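Local atomic coordinates of UPF0311 protein CA_C3321 (Clostridium acetobutylicum ATCC 824, PDB entry 3G7G), a protein that is of unknown function but belongs to the UPF0311 (DUF3237) family, whose clan groups it with beta-barrel proteins resembling allene oxide cyclase. Residues 11-17 and 152-158; 19-25 and 37-43; 51-56 and 77-82; 91-97 and 116-122. All blocks are in the same frame, centred on the assembly; numbering follows the deposited sequence.

Interaction 1: 11-17 and 152-158; sequences YEEVFSI and LKFYKIS
This is the seam of the barrel: the first strand, 11-30, pairs antiparallel with the last, 150-157, closing the eight-stranded sheet. The axes of 11-17 and 152-157 approach to 4.4 Å at 141°. Tyr-11 faces Ile-157, Glu-12 Lys-156 and Glu-13 Tyr-155. The register then slips by one residue in a beta bulge, where Val-14 leaves the extended conformation (phi/psi -104/-42), and resumes with Ser-16 opposite Lys-153 and Ile-17 opposite Leu-152. Glu-12 N and O bond Lys-156 O and N at 2.9 and 2.8 Å. At the bulge Val-14 N donates to Phe-154 O (2.9 Å), while Phe-154 N donates to Phe-15 O (2.9 Å). Ile-17 N to Leu-152 O (2.8 Å) and Leu-152 N to Ile-17 O (2.9 Å) finish the ladder. Phe-15 (chi1 p) and Phe-154 (chi1 m) form an offset stack inside the barrel, centroids 4.5 Å apart and planes at 15°; Ile-17 CD1 lies 3.8 Å from Phe-154 CE2. On this same face, toward the chain ends, Glu-12 OE1 and Lys-156 NZ make a long salt bridge of 3.4 Å. On the other face Tyr-11 CD1 reaches Tyr-155 CD1 (3.5 Å), and both residues pack on Met-9 of the second subunit. The closure thus combines a backbone ladder and a buried aromatic stack with a weak salt bridge nearer the surface.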
# COMPACT_ATOMS: atom_id res chain seq x y z
N TYR A 11 -9.26 -8.12 -23.14
CA TYR A 11 -9.50 -6.85 -22.48
C TYR A 11 -10.51 -6.02 -23.27
O TYR A 11 -10.74 -6.28 -24.45
CB TYR A 11 -8.19 -6.06 -22.29
CG TYR A 11 -7.50 -5.70 -23.58
CD1 TYR A 11 -7.90 -4.60 -24.33
CD2 TYR A 11 -6.47 -6.49 -24.08
CE1 TYR A 11 -7.29 -4.28 -25.53
CE2 TYR A 11 -5.85 -6.17 -25.29
CZ TYR A 11 -6.26 -5.07 -26.01
OH TYR A 11 -5.63 -4.75 -27.20
N GLU A 12 -11.07 -5.02 -22.60
CA GLU A 12 -12.11 -4.16 -23.14
C GLU A 12 -11.70 -2.74 -22.81
O GLU A 12 -11.43 -2.46 -21.64
CB GLU A 12 -13.42 -4.41 -22.38
CG GLU A 12 -14.51 -5.13 -23.11
CD GLU A 12 -15.89 -4.83 -22.51
OE1 GLU A 12 -15.98 -4.57 -21.28
OE2 GLU A 12 -16.89 -4.85 -23.30
N GLU A 13 -11.67 -1.84 -23.79
CA GLU A 13 -11.58 -0.41 -23.47
C GLU A 13 -12.88 0.01 -22.79
O GLU A 13 -13.95 -0.25 -23.31
CB GLU A 13 -11.33 0.48 -24.70
CG GLU A 13 -10.79 1.89 -24.28
CD GLU A 13 -10.59 2.87 -25.44
OE1 GLU A 13 -10.07 2.44 -26.51
OE2 GLU A 13 -10.92 4.07 -25.27
N VAL A 14 -12.79 0.66 -21.64
CA VAL A 14 -13.99 1.01 -20.91
C VAL A 14 -14.33 2.49 -21.03
O VAL A 14 -15.48 2.84 -21.22
CB VAL A 14 -13.96 0.53 -19.43
CG1 VAL A 14 -14.01 -0.99 -19.40
CG2 VAL A 14 -12.76 1.05 -18.70
N PHE A 15 -13.33 3.36 -20.95
CA PHE A 15 -13.52 4.79 -21.13
C PHE A 15 -12.15 5.45 -21.20
O PHE A 15 -11.13 4.80 -21.01
CB PHE A 15 -14.34 5.40 -19.99
CG PHE A 15 -13.70 5.23 -18.61
CD1 PHE A 15 -12.98 6.25 -18.04
CD2 PHE A 15 -13.86 4.06 -17.91
CE1 PHE A 15 -12.40 6.12 -16.80
CE2 PHE A 15 -13.29 3.90 -16.64
CZ PHE A 15 -12.56 4.94 -16.09
N SER A 16 -12.16 6.73 -21.51
CA SER A 16 -10.97 7.57 -21.52
C SER A 16 -11.21 8.75 -20.64
O SER A 16 -12.35 9.15 -20.41
CB SER A 16 -10.73 8.11 -22.92
OG SER A 16 -10.59 7.05 -23.84
N ILE A 17 -10.12 9.36 -20.19
CA ILE A 17 -10.22 10.66 -19.54
C ILE A 17 -9.16 11.55 -20.17
O ILE A 17 -8.02 11.13 -20.31
CB ILE A 17 -10.01 10.58 -18.01
CG1 ILE A 17 -10.90 9.50 -17.40
CG2 ILE A 17 -10.33 11.92 -17.36
CD1 ILE A 17 -10.78 9.35 -15.89
N LEU A 152 -5.78 9.42 -20.85
CA LEU A 152 -5.80 8.12 -20.20
C LEU A 152 -6.84 7.26 -20.85
O LEU A 152 -7.97 7.68 -20.97
CB LEU A 152 -6.14 8.27 -18.73
CG LEU A 152 -5.29 9.26 -17.95
CD1 LEU A 152 -6.03 9.64 -16.66
CD2 LEU A 152 -3.93 8.64 -17.69
N LYS A 153 -6.46 6.08 -21.31
CA LYS A 153 -7.39 5.08 -21.82
C LYS A 153 -7.41 3.89 -20.86
O LYS A 153 -6.36 3.33 -20.55
CB LYS A 153 -6.97 4.61 -23.21
CG LYS A 153 -7.46 5.52 -24.31
CD LYS A 153 -6.59 5.46 -25.59
CE LYS A 153 -7.40 5.94 -26.80
NZ LYS A 153 -6.60 6.50 -27.94
N PHE A 154 -8.60 3.52 -20.40
CA PHE A 154 -8.75 2.55 -19.34
C PHE A 154 -9.21 1.23 -19.94
O PHE A 154 -10.12 1.21 -20.78
CB PHE A 154 -9.76 3.03 -18.31
CG PHE A 154 -9.23 4.08 -17.38
CD1 PHE A 154 -8.81 3.73 -16.10
CD2 PHE A 154 -9.19 5.40 -17.76
CE1 PHE A 154 -8.32 4.72 -15.23
CE2 PHE A 154 -8.73 6.37 -16.91
CZ PHE A 154 -8.28 6.03 -15.63
N TYR A 155 -8.58 0.13 -19.53
CA TYR A 155 -8.89 -1.19 -20.07
C TYR A 155 -9.23 -2.17 -18.96
O TYR A 155 -8.51 -2.31 -17.99
CB TYR A 155 -7.72 -1.73 -20.86
CG TYR A 155 -7.39 -0.93 -22.10
CD1 TYR A 155 -7.99 -1.21 -23.31
CD2 TYR A 155 -6.48 0.09 -22.04
CE1 TYR A 155 -7.68 -0.48 -24.45
CE2 TYR A 155 -6.16 0.82 -23.15
CZ TYR A 155 -6.74 0.53 -24.35
OH TYR A 155 -6.40 1.28 -25.44
N LYS A 156 -10.37 -2.83 -19.11
CA LYS A 156 -10.75 -3.87 -18.19
C LYS A 156 -10.13 -5.16 -18.67
O LYS A 156 -10.27 -5.52 -19.83
CB LYS A 156 -12.27 -3.97 -18.17
CG LYS A 156 -12.83 -4.89 -17.14
CD LYS A 156 -14.15 -5.49 -17.66
CE LYS A 156 -13.84 -6.64 -18.64
NZ LYS A 156 -15.03 -7.17 -19.37
N ILE A 157 -9.43 -5.87 -17.79
CA ILE A 157 -8.86 -7.17 -18.13
C ILE A 157 -9.97 -8.20 -17.91
O ILE A 157 -10.55 -8.29 -16.82
CB ILE A 157 -7.61 -7.51 -17.28
CG1 ILE A 157 -6.50 -6.46 -17.51
CG2 ILE A 157 -7.11 -8.95 -17.50
CD1 ILE A 157 -6.01 -6.32 -18.91
N SER A 158 -10.24 -8.95 -18.98
CA SER A 158 -11.23 -10.01 -18.96
C SER A 158 -10.58 -11.31 -18.50
O SER A 158 -11.30 -12.16 -17.94
CB SER A 158 -11.83 -10.21 -20.36
OG SER A 158 -12.05 -8.96 -21.01

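Interaction 2: 19-25 and 37-43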
# COMPACT_ATOMS: atom_id res chain seq x y z
N ILE A 19 -7.33 14.91 -19.24
CA ILE A 19 -7.11 15.71 -18.05
C ILE A 19 -6.24 16.93 -18.33
O ILE A 19 -5.19 16.81 -18.95
CB ILE A 19 -6.38 14.87 -16.96
CG1 ILE A 19 -7.28 13.77 -16.42
CG2 ILE A 19 -5.95 15.73 -15.82
CD1 ILE A 19 -6.56 12.73 -15.58
N THR A 20 -6.65 18.08 -17.82
CA THR A 20 -5.84 19.27 -17.78
C THR A 20 -5.22 19.35 -16.39
O THR A 20 -5.90 19.26 -15.38
CB THR A 20 -6.70 20.54 -18.04
OG1 THR A 20 -7.39 20.40 -19.30
CG2 THR A 20 -5.87 21.80 -18.08
N VAL A 21 -3.91 19.52 -16.35
CA VAL A 21 -3.19 19.65 -15.09
C VAL A 21 -2.56 21.03 -14.95
O VAL A 21 -2.19 21.66 -15.95
CB VAL A 21 -2.08 18.59 -14.96
CG1 VAL A 21 -2.66 17.19 -14.98
CG2 VAL A 21 -1.02 18.77 -16.05
N ASP A 22 -2.42 21.49 -13.71
CA ASP A 22 -1.69 22.72 -13.42
C ASP A 22 -0.17 22.47 -13.50
O ASP A 22 0.30 21.36 -13.81
CB ASP A 22 -2.11 23.25 -12.05
CG ASP A 22 -2.15 24.77 -11.98
OD1 ASP A 22 -1.29 25.44 -12.59
OD2 ASP A 22 -3.06 25.30 -11.30
N LYS A 23 0.60 23.52 -13.25
CA LYS A 23 2.04 23.39 -13.16
C LYS A 23 2.41 22.57 -11.93
O LYS A 23 1.71 22.65 -10.93
CB LYS A 23 2.70 24.78 -13.09
CG LYS A 23 2.54 25.53 -11.75
CD LYS A 23 3.25 26.95 -11.75
CE LYS A 23 4.70 26.90 -12.25
NZ LYS A 23 5.52 28.12 -11.90
N PRO A 24 3.50 21.79 -12.00
CA PRO A 24 3.95 20.98 -10.88
C PRO A 24 4.21 21.81 -9.65
O PRO A 24 4.65 22.95 -9.79
CB PRO A 24 5.28 20.44 -11.36
CG PRO A 24 5.19 20.46 -12.84
CD PRO A 24 4.38 21.64 -13.17
N ILE A 25 3.93 21.25 -8.47
CA ILE A 25 4.39 21.82 -7.22
C ILE A 25 5.62 21.04 -6.85
O ILE A 25 5.54 19.93 -6.34
CB ILE A 25 3.33 21.73 -6.10
CG1 ILE A 25 2.07 22.45 -6.52
CG2 ILE A 25 3.88 22.36 -4.82
CD1 ILE A 25 0.85 22.09 -5.71
N GLN A 37 7.25 15.86 -6.88
CA GLN A 37 6.35 16.96 -7.15
C GLN A 37 4.90 16.51 -7.06
O GLN A 37 4.60 15.35 -7.31
CB GLN A 37 6.61 17.52 -8.57
CG GLN A 37 6.95 16.44 -9.54
CD GLN A 37 7.19 16.93 -10.94
OE1 GLN A 37 7.71 18.01 -11.15
NE2 GLN A 37 6.80 16.10 -11.92
N LEU A 38 4.02 17.46 -6.75
CA LEU A 38 2.57 17.26 -6.74
C LEU A 38 1.94 18.00 -7.91
O LEU A 38 2.15 19.20 -8.09
CB LEU A 38 1.98 17.78 -5.44
CG LEU A 38 2.62 17.25 -4.16
CD1 LEU A 38 2.08 17.97 -2.92
CD2 LEU A 38 2.39 15.74 -4.10
N ILE A 39 1.19 17.27 -8.74
CA ILE A 39 0.53 17.84 -9.91
C ILE A 39 -0.97 17.95 -9.66
O ILE A 39 -1.66 16.94 -9.57
CB ILE A 39 0.74 17.00 -11.17
CG1 ILE A 39 2.21 16.62 -11.32
CG2 ILE A 39 0.20 17.75 -12.40
CD1 ILE A 39 3.04 17.65 -11.91
N PRO A 40 -1.48 19.19 -9.52
CA PRO A 40 -2.93 19.38 -9.41
C PRO A 40 -3.64 19.05 -10.71
O PRO A 40 -3.08 19.29 -11.78
CB PRO A 40 -3.08 20.86 -9.03
CG PRO A 40 -1.70 21.30 -8.55
CD PRO A 40 -0.75 20.47 -9.37
N ILE A 41 -4.83 18.47 -10.60
CA ILE A 41 -5.67 18.17 -11.77
C ILE A 41 -6.74 19.27 -11.84
O ILE A 41 -7.58 19.36 -10.97
CB ILE A 41 -6.29 16.74 -11.69
CG1 ILE A 41 -5.17 15.68 -11.64
CG2 ILE A 41 -7.18 16.47 -12.91
CD1 ILE A 41 -5.59 14.31 -10.99
N ILE A 42 -6.67 20.14 -12.84
CA ILE A 42 -7.63 21.26 -12.90
C ILE A 42 -9.00 20.73 -13.29
O ILE A 42 -10.02 21.12 -12.73
CB ILE A 42 -7.20 22.35 -13.90
CG1 ILE A 42 -5.82 22.92 -13.56
CG2 ILE A 42 -8.25 23.48 -13.94
CD1 ILE A 42 -5.20 23.73 -14.72
N SER A 43 -9.04 19.83 -14.26
CA SER A 43 -10.30 19.43 -14.85
C SER A 43 -10.05 18.23 -15.72
O SER A 43 -8.91 17.86 -15.93
CB SER A 43 -10.87 20.57 -15.69
OG SER A 43 -10.04 20.81 -16.83
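Strands 11-30 and 34-47 form an antiparallel beta hairpin, paired here as two short ladders separated by a loop in 19-25. Gln-37, already inside the strand, puts its OE1 3.4 Å from Pro-24 CB, while its NE2 bonds Gln-63 on the next strand. Leu-38 makes the first hydrogen-bonded pair: its N donates to Ile-25 O (2.9 Å) and its O accepts from Ile-25 N (2.7 Å). Ile-39 fills the gap between the ladders, with CD1 3.6 Å from Pro-24 CB and CG2 3.5 Å from Val-21 CB. Pro-40 has no amide hydrogen to give, but its O takes the bond from Asp-22 N (3.0 Å), and its CG packs 3.9 Å from Ile-25 CD1. Ile-41 stands opposite Val-21 and presses CG2 to within 3.2 Å of Ile-19 CG2. Ile-42 (phi/psi -72/-43) and Ser-43 then both face Thr-20, a classic beta bulge. Thr-20 O accepts from Ile-42 N at 2.8 Å and weakly from Ser-43 N at 3.4 Å, while Thr-20 N donates to Ser-43 O at 3.0 Å.

Interaction 3: 51-56 and 77-82; sequences FNGKVL and YAIRLD
The Phe-51 ring (chi1 t) lies across Leu-81, whose CD1 sits 3.9 Å from the ring centroid and 12° off its normal, a CH-pi contact; Ile-79 CD1 meets the ring edge, 3.9 Å from Phe-51 CE2. The strands that carry or adjoin these side chains, 53-55 and 77-81, run antiparallel at 158°, axes 4.6 Å apart at closest. Gly-53 pairs with Leu-81, Lys-54 with Arg-80 and Val-55 with Ile-79. Asp-82 N donates to Asn-52 O (3.0 Å), Lys-54 N to Arg-80 O (3.0 Å), Arg-80 N to Lys-54 O (2.8 Å) and Leu-56 N to Ala-78 O (2.8 Å). Gly-53 (phi/psi -170/-154) comes within 4.1 Å of Leu-81, CA to CA; a CB there would clash with Arg-80 O. Water bridges extend the ladder: one joins Asn-52 N (2.8 Å) to Asp-82 OD1 (2.6 Å), another Leu-56 O (2.8 Å) to Ala-78 N (3.0 Å). Leu-56 CD2 covers Arg-80 CB at 3.7 Å. This two-stranded antiparallel hairpin sits in the barrel wall between strands 34-47 and 86-96: Phe-51 stacks on Phe-15 of the first strand, while Leu-56, Ala-78 and Arg-80 pack on Ile-27 of the third subunit.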
# COMPACT_ATOMS: atom_id res chain seq x y z
N PHE A 51 -20.41 5.90 -20.62
CA PHE A 51 -19.53 6.27 -19.54
C PHE A 51 -19.00 7.67 -19.80
O PHE A 51 -17.86 7.81 -20.24
CB PHE A 51 -18.38 5.25 -19.42
CG PHE A 51 -17.85 5.11 -18.03
CD1 PHE A 51 -18.29 4.08 -17.21
CD2 PHE A 51 -16.90 6.01 -17.55
CE1 PHE A 51 -17.82 3.97 -15.92
CE2 PHE A 51 -16.39 5.89 -16.24
CZ PHE A 51 -16.85 4.88 -15.42
N ASN A 52 -19.83 8.68 -19.53
CA ASN A 52 -19.52 10.08 -19.84
C ASN A 52 -19.65 10.99 -18.61
O ASN A 52 -20.66 10.95 -17.91
CB ASN A 52 -20.41 10.55 -21.00
CG ASN A 52 -20.21 9.69 -22.27
OD1 ASN A 52 -19.16 9.73 -22.92
ND2 ASN A 52 -21.22 8.90 -22.61
N GLY A 53 -18.62 11.77 -18.29
CA GLY A 53 -18.67 12.61 -17.10
C GLY A 53 -17.54 13.59 -17.02
O GLY A 53 -16.96 13.99 -18.03
N LYS A 54 -17.22 13.99 -15.79
CA LYS A 54 -16.19 14.97 -15.55
C LYS A 54 -15.38 14.55 -14.32
O LYS A 54 -15.84 13.79 -13.49
CB LYS A 54 -16.79 16.36 -15.34
CG LYS A 54 -17.47 16.54 -13.97
CD LYS A 54 -18.43 17.74 -13.89
CE LYS A 54 -17.70 19.11 -13.92
NZ LYS A 54 -18.68 20.27 -14.23
N VAL A 55 -14.15 15.05 -14.26
CA VAL A 55 -13.32 14.95 -13.06
C VAL A 55 -13.77 15.98 -12.04
O VAL A 55 -14.08 17.11 -12.39
CB VAL A 55 -11.87 15.19 -13.42
CG1 VAL A 55 -11.02 15.20 -12.21
CG2 VAL A 55 -11.38 14.10 -14.44
N LEU A 56 -13.79 15.59 -10.77
CA LEU A 56 -14.22 16.49 -9.67
C LEU A 56 -13.01 17.24 -9.08
O LEU A 56 -11.88 16.95 -9.41
CB LEU A 56 -14.92 15.65 -8.60
CG LEU A 56 -16.26 15.00 -8.94
CD1 LEU A 56 -16.76 14.03 -7.83
CD2 LEU A 56 -17.32 16.09 -9.24
N TYR A 77 -7.97 11.01 -7.40
CA TYR A 77 -9.00 11.91 -7.87
C TYR A 77 -10.30 11.15 -8.08
O TYR A 77 -10.36 9.94 -7.85
CB TYR A 77 -8.53 12.59 -9.16
CG TYR A 77 -8.21 11.67 -10.30
CD1 TYR A 77 -9.13 11.42 -11.31
CD2 TYR A 77 -6.96 11.09 -10.41
CE1 TYR A 77 -8.82 10.59 -12.37
CE2 TYR A 77 -6.66 10.23 -11.45
CZ TYR A 77 -7.58 9.99 -12.43
OH TYR A 77 -7.24 9.15 -13.49
N ALA A 78 -11.35 11.84 -8.54
CA ALA A 78 -12.69 11.28 -8.61
C ALA A 78 -13.39 11.84 -9.82
O ALA A 78 -13.05 12.92 -10.32
CB ALA A 78 -13.49 11.62 -7.36
N ILE A 79 -14.34 11.08 -10.30
CA ILE A 79 -15.12 11.51 -11.43
C ILE A 79 -16.56 11.41 -11.04
O ILE A 79 -16.92 10.66 -10.13
CB ILE A 79 -14.82 10.71 -12.71
CG1 ILE A 79 -15.04 9.22 -12.55
CG2 ILE A 79 -13.36 10.83 -13.12
CD1 ILE A 79 -14.66 8.48 -13.83
N ARG A 80 -17.38 12.21 -11.70
CA ARG A 80 -18.80 12.20 -11.55
C ARG A 80 -19.38 11.95 -12.91
O ARG A 80 -19.11 12.71 -13.83
CB ARG A 80 -19.27 13.54 -11.08
CG ARG A 80 -20.79 13.65 -11.02
CD ARG A 80 -21.20 14.22 -9.73
NE ARG A 80 -21.59 13.14 -8.87
CZ ARG A 80 -21.26 13.01 -7.60
NH1 ARG A 80 -20.44 13.87 -6.99
NH2 ARG A 80 -21.71 11.96 -6.95
N LEU A 81 -20.18 10.90 -13.02
CA LEU A 81 -20.84 10.59 -14.25
C LEU A 81 -22.16 11.36 -14.39
O LEU A 81 -22.72 11.84 -13.42
CB LEU A 81 -21.10 9.10 -14.36
CG LEU A 81 -19.87 8.20 -14.35
CD1 LEU A 81 -20.27 6.80 -14.83
CD2 LEU A 81 -18.80 8.79 -15.25
N ASP A 82 -22.63 11.41 -15.63
CA ASP A 82 -23.80 12.17 -15.98
C ASP A 82 -25.10 11.59 -15.39
O ASP A 82 -26.08 12.28 -15.31
CB ASP A 82 -23.91 12.27 -17.50
CG ASP A 82 -24.03 10.92 -18.18
OD1 ASP A 82 -23.82 9.89 -17.47
OD2 ASP A 82 -24.32 10.90 -19.40
O HOH W 1 -22.24 7.97 -18.28
O HOH W 2 -10.84 14.73 -8.03

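Interaction 4: 91-97 and 116-122; sequences NNGIRTV and YYFRTIP
Asn-91 faces Pro-122 in a regular antiparallel ladder in which strands 91-96 and 117-122 run at 161°, axes 4.4 Å apart at closest. Its side chain (chi1 t, chi2 5°) turns OD1 to accept a very short 2.5 Å hydrogen bond from Thr-120 OG1. Asn-92 pairs with Ile-121, N to O at 3.1 Å and O to N at 2.9 Å, and a water donates to Ile-121 O (2.6 Å) and weakly to Asn-92 OD1 (3.3 Å). Gly-93 lies only 3.7 Å from Thr-120, CA to CA, and a CB would collide with Thr-120 CG2. Ile-94 N donates to Arg-119 O (2.9 Å) and its O accepts from Arg-119 N (3.1 Å); Ile-94 CD1 meets the edge of the Tyr-117 ring, 3.9 Å from CE2. Arg-95, extended through chi1 and chi2 (both t), lays CD 3.9 Å over the Phe-118 ring centroid, with CZ at 4.8 Å in a cation-pi contact. Thr-96 N and O bond Tyr-117 O and N, both at 2.9 Å. Tyr-117 OH bonds Ile-157 O of the second subunit, so the pair is both wall and subunit interface of a closed antiparallel beta-barrel, consistent with the allene oxide cyclase-like clan.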
# COMPACT_ATOMS: atom_id res chain seq x y z
N ASN A 91 -4.71 5.73 -9.07
CA ASN A 91 -4.06 5.27 -10.31
C ASN A 91 -2.56 5.31 -10.12
O ASN A 91 -2.00 6.40 -9.95
CB ASN A 91 -4.49 6.17 -11.49
CG ASN A 91 -4.32 5.50 -12.85
OD1 ASN A 91 -3.99 4.34 -12.94
ND2 ASN A 91 -4.56 6.24 -13.92
N ASN A 92 -1.91 4.15 -10.08
CA ASN A 92 -0.49 4.08 -9.74
C ASN A 92 0.25 3.46 -10.89
O ASN A 92 -0.14 2.41 -11.39
CB ASN A 92 -0.22 3.23 -8.48
CG ASN A 92 -0.95 3.71 -7.28
OD1 ASN A 92 -1.78 3.01 -6.73
ND2 ASN A 92 -0.65 4.88 -6.84
N GLY A 93 1.31 4.12 -11.33
CA GLY A 93 2.01 3.64 -12.48
C GLY A 93 3.40 4.17 -12.68
O GLY A 93 4.02 4.75 -11.77
N ILE A 94 3.91 3.93 -13.89
CA ILE A 94 5.27 4.34 -14.23
C ILE A 94 5.35 5.02 -15.56
O ILE A 94 4.47 4.83 -16.44
CB ILE A 94 6.28 3.19 -14.14
CG1 ILE A 94 5.88 2.07 -15.07
CG2 ILE A 94 6.39 2.68 -12.66
CD1 ILE A 94 6.94 0.95 -15.14
N ARG A 95 6.37 5.86 -15.70
CA ARG A 95 6.64 6.55 -16.95
C ARG A 95 8.15 6.60 -17.13
O ARG A 95 8.86 7.16 -16.30
CB ARG A 95 6.03 7.95 -16.95
CG ARG A 95 6.42 8.77 -18.17
CD ARG A 95 5.57 9.96 -18.31
NE ARG A 95 5.90 10.92 -17.26
CZ ARG A 95 5.03 11.72 -16.64
NH1 ARG A 95 3.73 11.68 -16.91
NH2 ARG A 95 5.48 12.57 -15.73
N THR A 96 8.61 5.96 -18.20
CA THR A 96 10.02 5.87 -18.50
C THR A 96 10.23 6.41 -19.92
O THR A 96 9.28 6.52 -20.69
CB THR A 96 10.52 4.41 -18.47
OG1 THR A 96 9.90 3.68 -19.52
CG2 THR A 96 10.23 3.73 -17.19
N VAL A 97 11.48 6.73 -20.21
CA VAL A 97 11.95 7.11 -21.56
C VAL A 97 13.25 6.37 -21.86
O VAL A 97 13.93 5.96 -20.94
CB VAL A 97 12.25 8.64 -21.72
CG1 VAL A 97 10.96 9.44 -21.68
CG2 VAL A 97 13.27 9.16 -20.67
N TYR A 116 7.80 8.00 -24.68
CA TYR A 116 7.42 7.48 -23.36
C TYR A 116 6.81 6.07 -23.34
O TYR A 116 6.01 5.72 -24.19
CB TYR A 116 6.43 8.42 -22.70
CG TYR A 116 6.98 9.77 -22.30
CD1 TYR A 116 7.77 9.92 -21.18
CD2 TYR A 116 6.65 10.91 -23.02
CE1 TYR A 116 8.25 11.17 -20.79
CE2 TYR A 116 7.11 12.17 -22.65
CZ TYR A 116 7.92 12.29 -21.55
OH TYR A 116 8.38 13.54 -21.21
N TYR A 117 7.23 5.27 -22.36
CA TYR A 117 6.44 4.18 -21.82
C TYR A 117 5.68 4.75 -20.63
O TYR A 117 6.28 5.16 -19.67
CB TYR A 117 7.35 3.06 -21.34
CG TYR A 117 6.61 1.88 -20.76
CD1 TYR A 117 6.14 0.88 -21.58
CD2 TYR A 117 6.38 1.78 -19.37
CE1 TYR A 117 5.45 -0.18 -21.06
CE2 TYR A 117 5.69 0.73 -18.85
CZ TYR A 117 5.25 -0.27 -19.70
OH TYR A 117 4.55 -1.37 -19.23
N PHE A 118 4.35 4.74 -20.70
CA PHE A 118 3.54 5.40 -19.69
C PHE A 118 2.30 4.50 -19.41
O PHE A 118 1.35 4.51 -20.16
CB PHE A 118 3.20 6.80 -20.23
CG PHE A 118 2.54 7.72 -19.25
CD1 PHE A 118 2.05 8.95 -19.69
CD2 PHE A 118 2.38 7.38 -17.90
CE1 PHE A 118 1.40 9.82 -18.81
CE2 PHE A 118 1.71 8.24 -17.03
CZ PHE A 118 1.24 9.47 -17.49
N ARG A 119 2.40 3.67 -18.37
CA ARG A 119 1.38 2.69 -18.04
C ARG A 119 1.11 2.68 -16.56
O ARG A 119 2.03 2.87 -15.76
CB ARG A 119 1.85 1.30 -18.46
CG ARG A 119 2.19 1.18 -19.94
CD ARG A 119 0.96 1.30 -20.72
NE ARG A 119 1.12 0.96 -22.12
CZ ARG A 119 1.19 1.85 -23.10
NH1 ARG A 119 1.16 3.15 -22.83
NH2 ARG A 119 1.30 1.43 -24.35
N THR A 120 -0.14 2.42 -16.21
CA THR A 120 -0.60 2.47 -14.83
C THR A 120 -1.69 1.41 -14.55
O THR A 120 -2.31 0.85 -15.47
CB THR A 120 -1.14 3.89 -14.42
OG1 THR A 120 -2.48 4.05 -14.85
CG2 THR A 120 -0.34 4.99 -15.03
N ILE A 121 -1.90 1.15 -13.26
CA ILE A 121 -2.93 0.28 -12.76
C ILE A 121 -3.88 1.13 -11.87
O ILE A 121 -3.52 1.57 -10.79
CB ILE A 121 -2.37 -0.87 -11.93
CG1 ILE A 121 -1.26 -1.65 -12.63
CG2 ILE A 121 -3.52 -1.80 -11.52
CD1 ILE A 121 -1.63 -2.34 -13.88
N PRO A 122 -5.11 1.37 -12.36
CA PRO A 122 -6.15 1.99 -11.54
C PRO A 122 -6.93 1.01 -10.63
O PRO A 122 -7.22 -0.15 -11.03
CB PRO A 122 -7.06 2.61 -12.57
CG PRO A 122 -6.98 1.62 -13.74
CD PRO A 122 -5.60 1.04 -13.71
O HOH W 3 -3.82 0.91 -8.31

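In the fold
All four contacts are neighbouring-strand pairings in one closed antiparallel barrel. Interactions 1 and 2 share strand 11-30, the former joining the chain ends and the latter a hairpin; both are bulged, and interaction 2 is also interrupted by a loop. Interactions 3 and 4 are more regular ladders, each with a glycine where the backbones come closest, in a non-hydrogen-bonded pair. Interaction 4 lies nearest the chain's centre and has no exposed residue; interaction 2 has the most. Inside the barrel they meet around Tyr-77, whose OH lies 3.4 Å from Leu-152 CD1 and 4.0 Å from Asn-91 ND2, and whose CD2 is 3.5 Å from Ile-41 CD1. Outward, interactions 1 and 4 meet the second subunit, interactions 2 and 3 the third.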